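Local coordinates for alanine dehydrogenase (Archaeoglobus fulgidus, PDB 1OMO), which catalyses the NAD(+)-dependent oxidative deamination of L-alanine to pyruvate, and the reverse reductive amination, as a homodimer, at residues A[4-9]-A[302-307]; A[161-166]-A[177-182]. All blocks are in the same frame, centred on the assembly; numbering follows the deposited sequence.

Interaction 1. Residues A[4-9]-A[302-307]; sequences LILTQE and KVVYEN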
# COMPACT_ATOMS: atom_id res chain seq x y z
N LEU A 4 -12.84 -14.44 -0.04
CA LEU A 4 -13.62 -14.49 -1.28
C LEU A 4 -12.76 -13.90 -2.43
O LEU A 4 -12.09 -12.89 -2.24
CB LEU A 4 -14.90 -13.67 -1.09
CG LEU A 4 -15.98 -13.60 -2.16
CD1 LEU A 4 -16.69 -14.92 -2.23
CD2 LEU A 4 -16.93 -12.47 -1.86
N ILE A 5 -12.76 -14.57 -3.58
CA ILE A 5 -12.01 -14.10 -4.76
C ILE A 5 -13.03 -13.66 -5.81
O ILE A 5 -13.90 -14.44 -6.18
CB ILE A 5 -11.10 -15.23 -5.33
CG1 ILE A 5 -10.11 -15.69 -4.25
CG2 ILE A 5 -10.29 -14.74 -6.53
CD1 ILE A 5 -9.27 -14.54 -3.66
N LEU A 6 -12.94 -12.40 -6.24
CA LEU A 6 -13.87 -11.88 -7.25
C LEU A 6 -13.18 -11.38 -8.51
O LEU A 6 -12.25 -10.55 -8.47
CB LEU A 6 -14.73 -10.76 -6.67
CG LEU A 6 -15.81 -11.13 -5.66
CD1 LEU A 6 -16.48 -9.85 -5.22
CD2 LEU A 6 -16.85 -12.08 -6.25
N THR A 7 -13.64 -11.92 -9.62
CA THR A 7 -13.13 -11.61 -10.94
C THR A 7 -13.77 -10.34 -11.53
O THR A 7 -14.83 -9.91 -11.07
CB THR A 7 -13.48 -12.73 -11.90
OG1 THR A 7 -14.87 -12.70 -12.17
CG2 THR A 7 -13.28 -14.04 -11.26
N GLN A 8 -13.16 -9.77 -12.57
CA GLN A 8 -13.75 -8.58 -13.15
C GLN A 8 -15.17 -8.85 -13.65
O GLN A 8 -16.08 -8.06 -13.39
CB GLN A 8 -12.90 -8.05 -14.30
CG GLN A 8 -13.42 -6.74 -14.87
CD GLN A 8 -12.67 -6.31 -16.09
OE1 GLN A 8 -11.51 -6.70 -16.29
NE2 GLN A 8 -13.30 -5.49 -16.93
N GLU A 9 -15.36 -9.96 -14.35
CA GLU A 9 -16.67 -10.32 -14.86
C GLU A 9 -17.67 -10.41 -13.71
O GLU A 9 -18.79 -9.92 -13.82
CB GLU A 9 -16.61 -11.65 -15.63
CG GLU A 9 -17.95 -12.11 -16.23
CD GLU A 9 -17.80 -12.94 -17.53
OE1 GLU A 9 -17.03 -13.94 -17.55
OE2 GLU A 9 -18.47 -12.58 -18.54
N LYS A 302 -17.02 -2.26 -0.78
CA LYS A 302 -17.93 -2.73 0.26
C LYS A 302 -19.26 -3.17 -0.36
O LYS A 302 -19.86 -4.17 0.06
CB LYS A 302 -18.20 -1.64 1.29
CG LYS A 302 -19.62 -1.81 1.90
CD LYS A 302 -19.87 -0.97 3.13
CE LYS A 302 -21.21 -1.35 3.79
NZ LYS A 302 -21.31 -0.77 5.14
N VAL A 303 -19.74 -2.42 -1.34
CA VAL A 303 -21.00 -2.77 -1.98
C VAL A 303 -20.90 -4.05 -2.79
O VAL A 303 -21.82 -4.86 -2.79
CB VAL A 303 -21.47 -1.63 -2.88
CG1 VAL A 303 -22.59 -2.12 -3.80
CG2 VAL A 303 -21.95 -0.47 -2.02
N VAL A 304 -19.78 -4.21 -3.50
CA VAL A 304 -19.54 -5.41 -4.30
C VAL A 304 -19.43 -6.63 -3.39
O VAL A 304 -19.94 -7.72 -3.72
CB VAL A 304 -18.20 -5.30 -5.07
CG1 VAL A 304 -17.77 -6.68 -5.60
CG2 VAL A 304 -18.33 -4.31 -6.22
N TYR A 305 -18.75 -6.46 -2.26
CA TYR A 305 -18.58 -7.59 -1.34
C TYR A 305 -19.92 -8.07 -0.75
O TYR A 305 -20.21 -9.26 -0.78
CB TYR A 305 -17.57 -7.25 -0.22
CG TYR A 305 -17.39 -8.36 0.81
CD1 TYR A 305 -17.84 -8.18 2.12
CD2 TYR A 305 -16.83 -9.60 0.47
CE1 TYR A 305 -17.75 -9.21 3.07
CE2 TYR A 305 -16.74 -10.63 1.41
CZ TYR A 305 -17.20 -10.43 2.71
OH TYR A 305 -17.12 -11.42 3.65
N GLU A 306 -20.73 -7.17 -0.24
CA GLU A 306 -22.02 -7.54 0.34
C GLU A 306 -22.96 -8.06 -0.73
O GLU A 306 -23.72 -8.98 -0.47
CB GLU A 306 -22.61 -6.34 1.10
CG GLU A 306 -21.75 -5.99 2.31
CD GLU A 306 -22.18 -4.75 3.05
OE1 GLU A 306 -21.57 -4.44 4.09
OE2 GLU A 306 -23.12 -4.07 2.61
N ASN A 307 -22.91 -7.51 -1.93
CA ASN A 307 -23.79 -8.03 -2.96
C ASN A 307 -23.31 -9.40 -3.38
O ASN A 307 -24.08 -10.21 -3.87
CB ASN A 307 -23.84 -7.12 -4.17
CG ASN A 307 -24.74 -5.94 -3.96
OD1 ASN A 307 -25.61 -5.96 -3.10
ND2 ASN A 307 -24.55 -4.90 -4.76
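Leu4 and Leu6, two residues apart on strand 3-6, direct their side chains at neighbouring residues of helix 294-311, Tyr305 and Val304. One methyl of each leucine does the touching. Leu4 slants across the side of Tyr305 and brings CD2 to the ring atoms on one flank, 3.7 Å from Tyr305 CD2 and 3.8 Å from Tyr305 CE2; the methyl meets the ring obliquely. With CG of Tyr305 anti to the backbone N (chi1 177°), the ring swings so that CD2 and CE2 come nearer the strand than the direction of the CB bond would suggest. Leu6 and Val304 reach past one another from opposite directions, and Leu6 CD1 lies 3.4 Å from Val304 CG1, a close methyl-methyl approach.

The backbones stay well apart, Leu4 CA and Tyr305 CA being 8.5 Å from each other, and the side chains alone bridge the gap. Strand 95-100, hydrogen-bonded to the backbone of Leu4 and Leu6, extends the same layer, with Met99 touching Val304 and Ala97 touching Tyr305; Leu14 packs on both Leu6 and Val304. Ile5 packs on strand 315-317 of its own chain and on Ile317 of the second subunit. No hydrogen bond or salt bridge crosses between the segments, so the C-terminal helix is held against this part of the sheet by largely buried van der Waals contact, without directional polar pairing.

Interaction 2. Residues A[161-166]-A[177-182]; sequences KAAKKF and ASVQPA
The chi1 of Val179, 175°, sets CG1 anti to its backbone N and CG2 anti to its carbonyl carbon, and the valine straddles two consecutive residues of helix 160-172. CG1 faces the methyl of Ala163, with Ala163 CB 4.0 Å away. CG2 reaches the helix backbone and the root of the next side chain: it lies 3.9 Å from Ala163 C and 3.6 Å from Lys164 CG. Lys164 has chi1 of -79°, which places CG beside its own backbone N, and from there the chain runs out extended, crossing the valine at a slant. Its contact is made by the aliphatic base, while NZ forms a salt bridge with Glu160 one turn earlier.

Because Ala163 offers just a methyl, helix and strand come close, with Ala163 CA 6.0 Å from Val179 CA. Val167, a turn further along the helix, also packs on Val179. The contact is apolar between the segments, buried at Ala163 and open towards solvent at Lys164. Ser178 and Gln180, on either side of Val179 in sequence, point their CB atoms away from the helix.

Strand 177-179 is an outermost strand of the parallel sheet and pairs with strand 152-156. These two strands run parallel with helix 160-172 between them in sequence, and the packing lies inside that right-handed beta-alpha-beta crossover of the Rossmann-fold NAD domain. Ala163 also touches Asp157, an NAD-binding residue just after strand 152-156, and the preceding Ala162 contacts the dinucleotide itself.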
# COMPACT_ATOMS: atom_id res chain seq x y z
N LYS A 161 -12.69 7.91 -34.98
CA LYS A 161 -13.40 6.65 -34.82
C LYS A 161 -14.03 6.55 -33.40
O LYS A 161 -15.16 6.10 -33.26
CB LYS A 161 -12.45 5.50 -35.02
CG LYS A 161 -13.12 4.16 -35.19
CD LYS A 161 -12.11 3.04 -35.00
CE LYS A 161 -12.63 1.74 -35.57
NZ LYS A 161 -12.75 1.87 -37.05
N ALA A 162 -13.30 6.96 -32.38
CA ALA A 162 -13.79 6.89 -31.01
C ALA A 162 -14.96 7.87 -30.79
O ALA A 162 -15.93 7.53 -30.12
CB ALA A 162 -12.63 7.16 -30.01
N ALA A 163 -14.87 9.08 -31.35
CA ALA A 163 -15.97 10.05 -31.17
C ALA A 163 -17.26 9.54 -31.82
O ALA A 163 -18.34 9.64 -31.25
CB ALA A 163 -15.56 11.43 -31.73
N LYS A 164 -17.15 8.97 -33.01
CA LYS A 164 -18.33 8.45 -33.71
C LYS A 164 -18.96 7.29 -32.94
O LYS A 164 -20.19 7.17 -32.87
CB LYS A 164 -17.96 8.00 -35.13
CG LYS A 164 -17.85 9.16 -36.11
CD LYS A 164 -17.44 8.72 -37.51
CE LYS A 164 -17.34 9.94 -38.44
NZ LYS A 164 -16.82 9.67 -39.84
N LYS A 165 -18.12 6.44 -32.38
CA LYS A 165 -18.65 5.34 -31.60
C LYS A 165 -19.40 5.87 -30.37
O LYS A 165 -20.50 5.42 -30.07
CB LYS A 165 -17.52 4.42 -31.14
CG LYS A 165 -18.01 3.27 -30.28
CD LYS A 165 -16.89 2.38 -29.78
CE LYS A 165 -17.38 0.95 -29.61
NZ LYS A 165 -16.45 0.20 -28.74
N PHE A 166 -18.81 6.83 -29.66
CA PHE A 166 -19.46 7.38 -28.46
C PHE A 166 -20.77 8.04 -28.91
O PHE A 166 -21.80 7.91 -28.26
CB PHE A 166 -18.48 8.38 -27.76
CG PHE A 166 -19.08 9.15 -26.59
CD1 PHE A 166 -19.67 10.40 -26.79
CD2 PHE A 166 -19.04 8.64 -25.28
CE1 PHE A 166 -20.20 11.14 -25.73
CE2 PHE A 166 -19.57 9.37 -24.20
CZ PHE A 166 -20.15 10.62 -24.42
N ALA A 177 -27.00 13.39 -30.23
CA ALA A 177 -25.56 13.61 -30.16
C ALA A 177 -24.85 13.73 -31.52
O ALA A 177 -25.33 13.21 -32.52
CB ALA A 177 -24.92 12.47 -29.32
N SER A 178 -23.71 14.41 -31.54
CA SER A 178 -22.98 14.56 -32.79
C SER A 178 -21.50 14.72 -32.55
O SER A 178 -21.08 15.16 -31.49
CB SER A 178 -23.49 15.79 -33.57
OG SER A 178 -22.88 17.00 -33.10
N VAL A 179 -20.70 14.36 -33.55
CA VAL A 179 -19.25 14.50 -33.48
C VAL A 179 -18.99 15.99 -33.72
O VAL A 179 -19.68 16.61 -34.53
CB VAL A 179 -18.55 13.65 -34.55
CG1 VAL A 179 -17.04 13.92 -34.53
CG2 VAL A 179 -18.83 12.17 -34.30
N GLN A 180 -18.00 16.56 -33.03
CA GLN A 180 -17.70 17.99 -33.13
C GLN A 180 -16.25 18.29 -32.83
O GLN A 180 -15.64 17.62 -32.02
CB GLN A 180 -18.55 18.77 -32.11
CG GLN A 180 -20.07 18.66 -32.26
CD GLN A 180 -20.58 19.41 -33.47
OE1 GLN A 180 -19.97 20.37 -33.89
NE2 GLN A 180 -21.70 18.98 -34.02
N PRO A 181 -15.70 19.34 -33.43
CA PRO A 181 -14.31 19.78 -33.26
C PRO A 181 -14.22 20.18 -31.81
O PRO A 181 -15.25 20.36 -31.19
CB PRO A 181 -14.21 21.02 -34.15
CG PRO A 181 -15.37 20.88 -35.11
CD PRO A 181 -16.46 20.29 -34.26
N ALA A 182 -13.02 20.37 -31.28
CA ALA A 182 -12.86 20.70 -29.87
C ALA A 182 -13.47 22.03 -29.45
O ALA A 182 -14.11 22.12 -28.42
CB ALA A 182 -11.39 20.65 -29.49

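Overall arrangement
Interactions 1 and 2 belong to the two different domains of the subunit: 4-9 with 302-307 lies in the domain built on the mixed sheet, 161-166 with 177-182 at the edge of the Rossmann-fold NAD domain. Their centres are 34 Å apart and their nearest atoms about 13 Å, so they do not meet directly. The chain forms interaction 2 within the long run of residues between the two segments of interaction 1. The nucleotide lies nearer interaction 2, where the Ala163 side chain is about 8 Å from NAD. In interaction 1 the Val304 side chain is about 9 Å from that of NAD-binding Arg108 and about 11 Å from that of Lys65, the inferred proton donor/acceptor.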